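Kojibiose phosphorylase (Gut metagenome, PDB 6W0P) is a carbohydrate-active enzyme of glycoside hydrolase family 65, built from a beta-rich N-terminal domain, a central catalytic domain and a small C-terminal domain. Local coordinates at residues V202-L205 against T206-Q209; G259-L263 against S264-D268. All coordinates share one frame; numbering follows the deposited sequence.

Contact 1: residues V202-L205 against T206-Q209; sequences VKTL and TTNQ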
loop_
_atom_site.group_PDB
_atom_site.type_symbol
_atom_site.label_atom_id
_atom_site.label_comp_id
_atom_site.label_asym_id
_atom_site.label_seq_id
_atom_site.Cartn_x
_atom_site.Cartn_y
_atom_site.Cartn_z
ATOM N N VAL A 202 22.894 -20.729 -21.482
ATOM C CA VAL A 202 21.784 -20.751 -20.495
ATOM C C VAL A 202 20.679 -19.841 -21.018
ATOM O O VAL A 202 20.944 -19.035 -21.933
ATOM C CB VAL A 202 22.261 -20.334 -19.093
ATOM C CG1 VAL A 202 23.070 -21.430 -18.434
ATOM C CG2 VAL A 202 23.052 -19.034 -19.117
ATOM N N LYS A 203 19.492 -19.987 -20.448
ATOM C CA LYS A 203 18.311 -19.186 -20.805
ATOM C C LYS A 203 17.612 -18.768 -19.513
ATOM O O LYS A 203 17.635 -19.558 -18.550
ATOM C CB LYS A 203 17.395 -20.000 -21.719
ATOM C CG LYS A 203 16.242 -19.215 -22.325
ATOM C CD LYS A 203 15.446 -20.039 -23.321
ATOM C CE LYS A 203 14.223 -19.313 -23.843
ATOM N NZ LYS A 203 13.736 -19.907 -25.116
ATOM N N THR A 204 17.036 -17.563 -19.512
ATOM C CA THR A 204 16.279 -16.994 -18.369
ATOM C C THR A 204 14.955 -17.742 -18.248
ATOM O O THR A 204 14.493 -18.258 -19.279
ATOM C CB THR A 204 16.044 -15.497 -18.555
ATOM O OG1 THR A 204 15.334 -15.309 -19.780
ATOM C CG2 THR A 204 17.341 -14.714 -18.583
ATOM N N LEU A 205 14.371 -17.731 -17.048
ATOM C CA LEU A 205 13.143 -18.479 -16.680
ATOM C C LEU A 205 12.015 -18.127 -17.652
ATOM O O LEU A 205 11.361 -19.052 -18.134
ATOM C CB LEU A 205 12.721 -18.110 -15.253
ATOM C CG LEU A 205 13.757 -18.308 -14.141
ATOM C CD1 LEU A 205 13.115 -18.153 -12.766
ATOM C CD2 LEU A 205 14.427 -19.672 -14.242
ATOM N N THR A 206 11.821 -16.828 -17.921
ATOM C CA THR A 206 10.583 -16.258 -18.520
ATOM C C THR A 206 10.887 -15.302 -19.677
ATOM O O THR A 206 10.129 -15.338 -20.666
ATOM C CB THR A 206 9.751 -15.593 -17.416
ATOM O OG1 THR A 206 8.888 -16.650 -16.985
ATOM C CG2 THR A 206 8.950 -14.381 -17.839
ATOM N N THR A 207 11.937 -14.477 -19.565
ATOM C CA THR A 207 12.103 -13.251 -20.390
ATOM C C THR A 207 12.638 -13.595 -21.780
ATOM O O THR A 207 12.832 -12.664 -22.572
ATOM C CB THR A 207 12.981 -12.246 -19.646
ATOM O OG1 THR A 207 14.271 -12.820 -19.431
ATOM C CG2 THR A 207 12.351 -11.854 -18.331
ATOM N N ASN A 208 12.887 -14.877 -22.052
ATOM C CA ASN A 208 13.307 -15.393 -23.384
ATOM C C ASN A 208 14.705 -14.850 -23.702
ATOM O O ASN A 208 14.978 -14.524 -24.872
ATOM C CB ASN A 208 12.283 -15.059 -24.479
ATOM C CG ASN A 208 11.934 -16.272 -25.315
ATOM O OD1 ASN A 208 11.297 -17.200 -24.806
ATOM N ND2 ASN A 208 12.338 -16.275 -26.582
ATOM N N GLN A 209 15.563 -14.746 -22.692
ATOM C CA GLN A 209 16.941 -14.226 -22.863
ATOM C C GLN A 209 17.929 -15.372 -22.681
ATOM O O GLN A 209 17.723 -16.211 -21.773
ATOM C CB GLN A 209 17.215 -13.087 -21.893
ATOM C CG GLN A 209 16.309 -11.894 -22.139
ATOM C CD GLN A 209 16.669 -10.775 -21.195
ATOM O OE1 GLN A 209 16.916 -11.010 -20.005
ATOM N NE2 GLN A 209 16.721 -9.560 -21.733
HETATM O O HOH W 1 12.686 -17.629 -20.872
#
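Thr204 and Gln209 close a beta hairpin, facing each other across the loop that joins strand 197-204 to its antiparallel neighbour, strand 210-217, in the N-terminal domain. Thr204 uses both its backbone and its side chain. Its N gives an almost straight bond to Gln209 O (2.7 Å, N-H...O 164°), while its OG1 accepts from Gln209 N at 3.0 Å and donates to Thr207 OG1 at 2.7 Å. With OG1 between the backbone N and the carbonyl carbon (chi1 58°), the hydroxyl is placed within reach of both partners; CG2 is left lying against Gln209 CB, 3.7 Å away. The Thr204 carbonyl is served by a water, which in turn accepts from Asn208 N at 3.0 Å and so bridges Thr204 O and Asn208 N across the turn. Asn208 itself adopts a left-handed backbone conformation as the chain comes round. Strand 64-66 and the residues just before it satisfy much of the rest: Glu65 OE1 takes the N-H groups of Thr206 and Thr207, Tyr64 O bonds to Thr207 OG1, Gln209 OE1 accepts from Tyr64 N, and Gln209 NE2 donates to Gly62 O and, just past strand 245-256, to Lys257 O. Lys203 runs extended alongside Asn208, and its CA makes a C-H...O contact of 3.2 Å with Gln209 O.

Contact 2: residues G259-L263 against S264-D268; sequences GNQKL and SQQRD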
loop_
_atom_site.group_PDB
_atom_site.type_symbol
_atom_site.label_atom_id
_atom_site.label_comp_id
_atom_site.label_asym_id
_atom_site.label_seq_id
_atom_site.Cartn_x
_atom_site.Cartn_y
_atom_site.Cartn_z
ATOM N N GLY A 259 15.858 -12.619 -27.954
ATOM C CA GLY A 259 15.492 -14.051 -27.961
ATOM C C GLY A 259 15.366 -14.644 -29.357
ATOM O O GLY A 259 14.962 -15.815 -29.448
ATOM N N ASN A 260 15.707 -13.892 -30.404
ATOM C CA ASN A 260 15.554 -14.337 -31.816
ATOM C C ASN A 260 16.888 -14.853 -32.368
ATOM O O ASN A 260 16.909 -15.247 -33.552
ATOM C CB ASN A 260 15.047 -13.210 -32.717
ATOM C CG ASN A 260 13.706 -12.673 -32.275
ATOM O OD1 ASN A 260 13.583 -11.486 -31.980
ATOM N ND2 ASN A 260 12.707 -13.541 -32.204
ATOM N N GLN A 261 17.966 -14.843 -31.575
ATOM C CA GLN A 261 19.280 -15.384 -32.011
ATOM C C GLN A 261 19.243 -16.922 -31.945
ATOM O O GLN A 261 18.860 -17.471 -30.908
ATOM C CB GLN A 261 20.434 -14.793 -31.193
ATOM C CG GLN A 261 21.795 -15.212 -31.734
ATOM C CD GLN A 261 22.953 -14.494 -31.093
ATOM O OE1 GLN A 261 23.069 -14.420 -29.864
ATOM N NE2 GLN A 261 23.841 -13.990 -31.937
ATOM N N LYS A 262 19.617 -17.587 -33.033
ATOM C CA LYS A 262 19.857 -19.054 -33.070
ATOM C C LYS A 262 21.075 -19.364 -32.181
ATOM O O LYS A 262 22.122 -18.715 -32.363
ATOM C CB LYS A 262 20.062 -19.504 -34.522
ATOM C CG LYS A 262 20.667 -20.890 -34.690
ATOM C CD LYS A 262 19.822 -21.997 -34.075
ATOM C CE LYS A 262 20.603 -23.253 -33.741
ATOM N NZ LYS A 262 20.185 -23.847 -32.446
ATOM N N LEU A 263 20.964 -20.334 -31.274
ATOM C CA LEU A 263 22.001 -20.618 -30.242
ATOM C C LEU A 263 23.289 -21.208 -30.850
ATOM O O LEU A 263 24.362 -21.023 -30.227
ATOM C CB LEU A 263 21.390 -21.525 -29.170
ATOM C CG LEU A 263 20.299 -20.875 -28.316
ATOM C CD1 LEU A 263 19.793 -21.835 -27.245
ATOM C CD2 LEU A 263 20.798 -19.594 -27.674
ATOM N N SER A 264 23.224 -21.848 -32.024
ATOM C CA SER A 264 24.419 -22.374 -32.742
ATOM C C SER A 264 25.307 -21.206 -33.199
ATOM O O SER A 264 26.542 -21.341 -33.106
ATOM C CB SER A 264 24.064 -23.320 -33.896
ATOM O OG SER A 264 23.705 -22.617 -35.084
ATOM N N GLN A 265 24.701 -20.104 -33.653
ATOM C CA GLN A 265 25.399 -18.866 -34.104
ATOM C C GLN A 265 25.970 -18.097 -32.901
ATOM O O GLN A 265 27.055 -17.489 -33.059
ATOM C CB GLN A 265 24.447 -17.955 -34.882
ATOM C CG GLN A 265 23.918 -18.554 -36.186
ATOM C CD GLN A 265 22.927 -17.619 -36.839
ATOM O OE1 GLN A 265 22.731 -16.488 -36.388
ATOM N NE2 GLN A 265 22.303 -18.084 -37.908
ATOM N N GLN A 266 25.254 -18.098 -31.770
ATOM C CA GLN A 266 25.644 -17.448 -30.485
ATOM C C GLN A 266 26.951 -18.080 -30.024
ATOM O O GLN A 266 27.926 -17.337 -29.759
ATOM C CB GLN A 266 24.564 -17.628 -29.413
ATOM C CG GLN A 266 24.782 -16.798 -28.155
ATOM C CD GLN A 266 23.611 -16.832 -27.197
ATOM O OE1 GLN A 266 23.658 -17.490 -26.163
ATOM N NE2 GLN A 266 22.553 -16.105 -27.530
ATOM N N ARG A 267 26.958 -19.412 -30.000
ATOM C CA ARG A 267 28.127 -20.236 -29.615
ATOM C C ARG A 267 29.287 -19.959 -30.575
ATOM O O ARG A 267 30.400 -19.736 -30.089
ATOM C CB ARG A 267 27.733 -21.712 -29.584
ATOM C CG ARG A 267 28.694 -22.572 -28.778
ATOM C CD ARG A 267 28.769 -24.002 -29.279
ATOM N NE ARG A 267 27.917 -24.919 -28.539
ATOM C CZ ARG A 267 27.850 -26.225 -28.773
ATOM N NH1 ARG A 267 28.569 -26.766 -29.745
ATOM N NH2 ARG A 267 27.057 -26.981 -28.034
ATOM N N ASP A 268 29.051 -19.927 -31.884
ATOM C CA ASP A 268 30.165 -19.769 -32.857
ATOM C C ASP A 268 30.755 -18.361 -32.745
ATOM O O ASP A 268 31.995 -18.224 -32.811
ATOM C CB ASP A 268 29.748 -20.052 -34.300
ATOM C CG ASP A 268 30.945 -20.471 -35.141
ATOM O OD1 ASP A 268 31.215 -21.694 -35.181
ATOM O OD2 ASP A 268 31.643 -19.567 -35.693
#
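Gln261 and Gln266 meet through their side-chain amides at the start of helix 263-277, where Lys262 occupies the N-cap position. The side-chain bond runs from Gln266 NE2 to Gln261 OE1 (2.9 Å, N-H...O 163°). Both side chains are extended and cross at about a right angle, with the amide planes turned 62° apart; OE1 lies close to the plane of the Gln266 amide, whereas NE2 is tilted 23° from the plane of the Gln261 carbonyl. Gln266 has CG anti to its own N, which carries its amide out beside the incoming loop. Thr210 OG1 is a further partner of Gln266 NE2, and Thr212 OG1 bonds to Gln266 OE1.

The backbone bonds are those of a first helical turn. Lys262 O receives Gln266 N at 3.2 Å, and weakly Gln265 N as well; Leu263 O receives Arg267 N at 3.1 Å.

Van der Waals contacts complete the account. Leu263 lies beside Gln266 and points the same way, its CD2 3.9 Å from Gln266 NE2. The Lys262 chain bends back over the helix start, bringing CE within 3.4 Å of Ser264 OG.

With both ends of its amide engaged, Gln266 is probably fixed in rotation, and it ties the loop and the first helical turn to strand 210-217 by hydrogen bonding rather than by van der Waals contact alone.

How the contacts relate
From the N terminus, the chain first reaches contact 1, which closes the short loop between strands 197-204 and 210-217. It then runs along strand 210-217 and through 223-227, 230-239 and 245-256 before contact 2, where the chain turns from strand 245-256 into helix 263-277. The two are in series, neither nested nor crossing, with centres about 14 Å apart. They touch directly where Asn208 ND2 comes within 3.9 Å of Gly259 O. Strand 210-217 lies between 197-204 and 245-256 in the large antiparallel sheet, so the hairpin loop and the helix start gather at neighbouring strands; Leu263 and Gln266 both pack on Thr201.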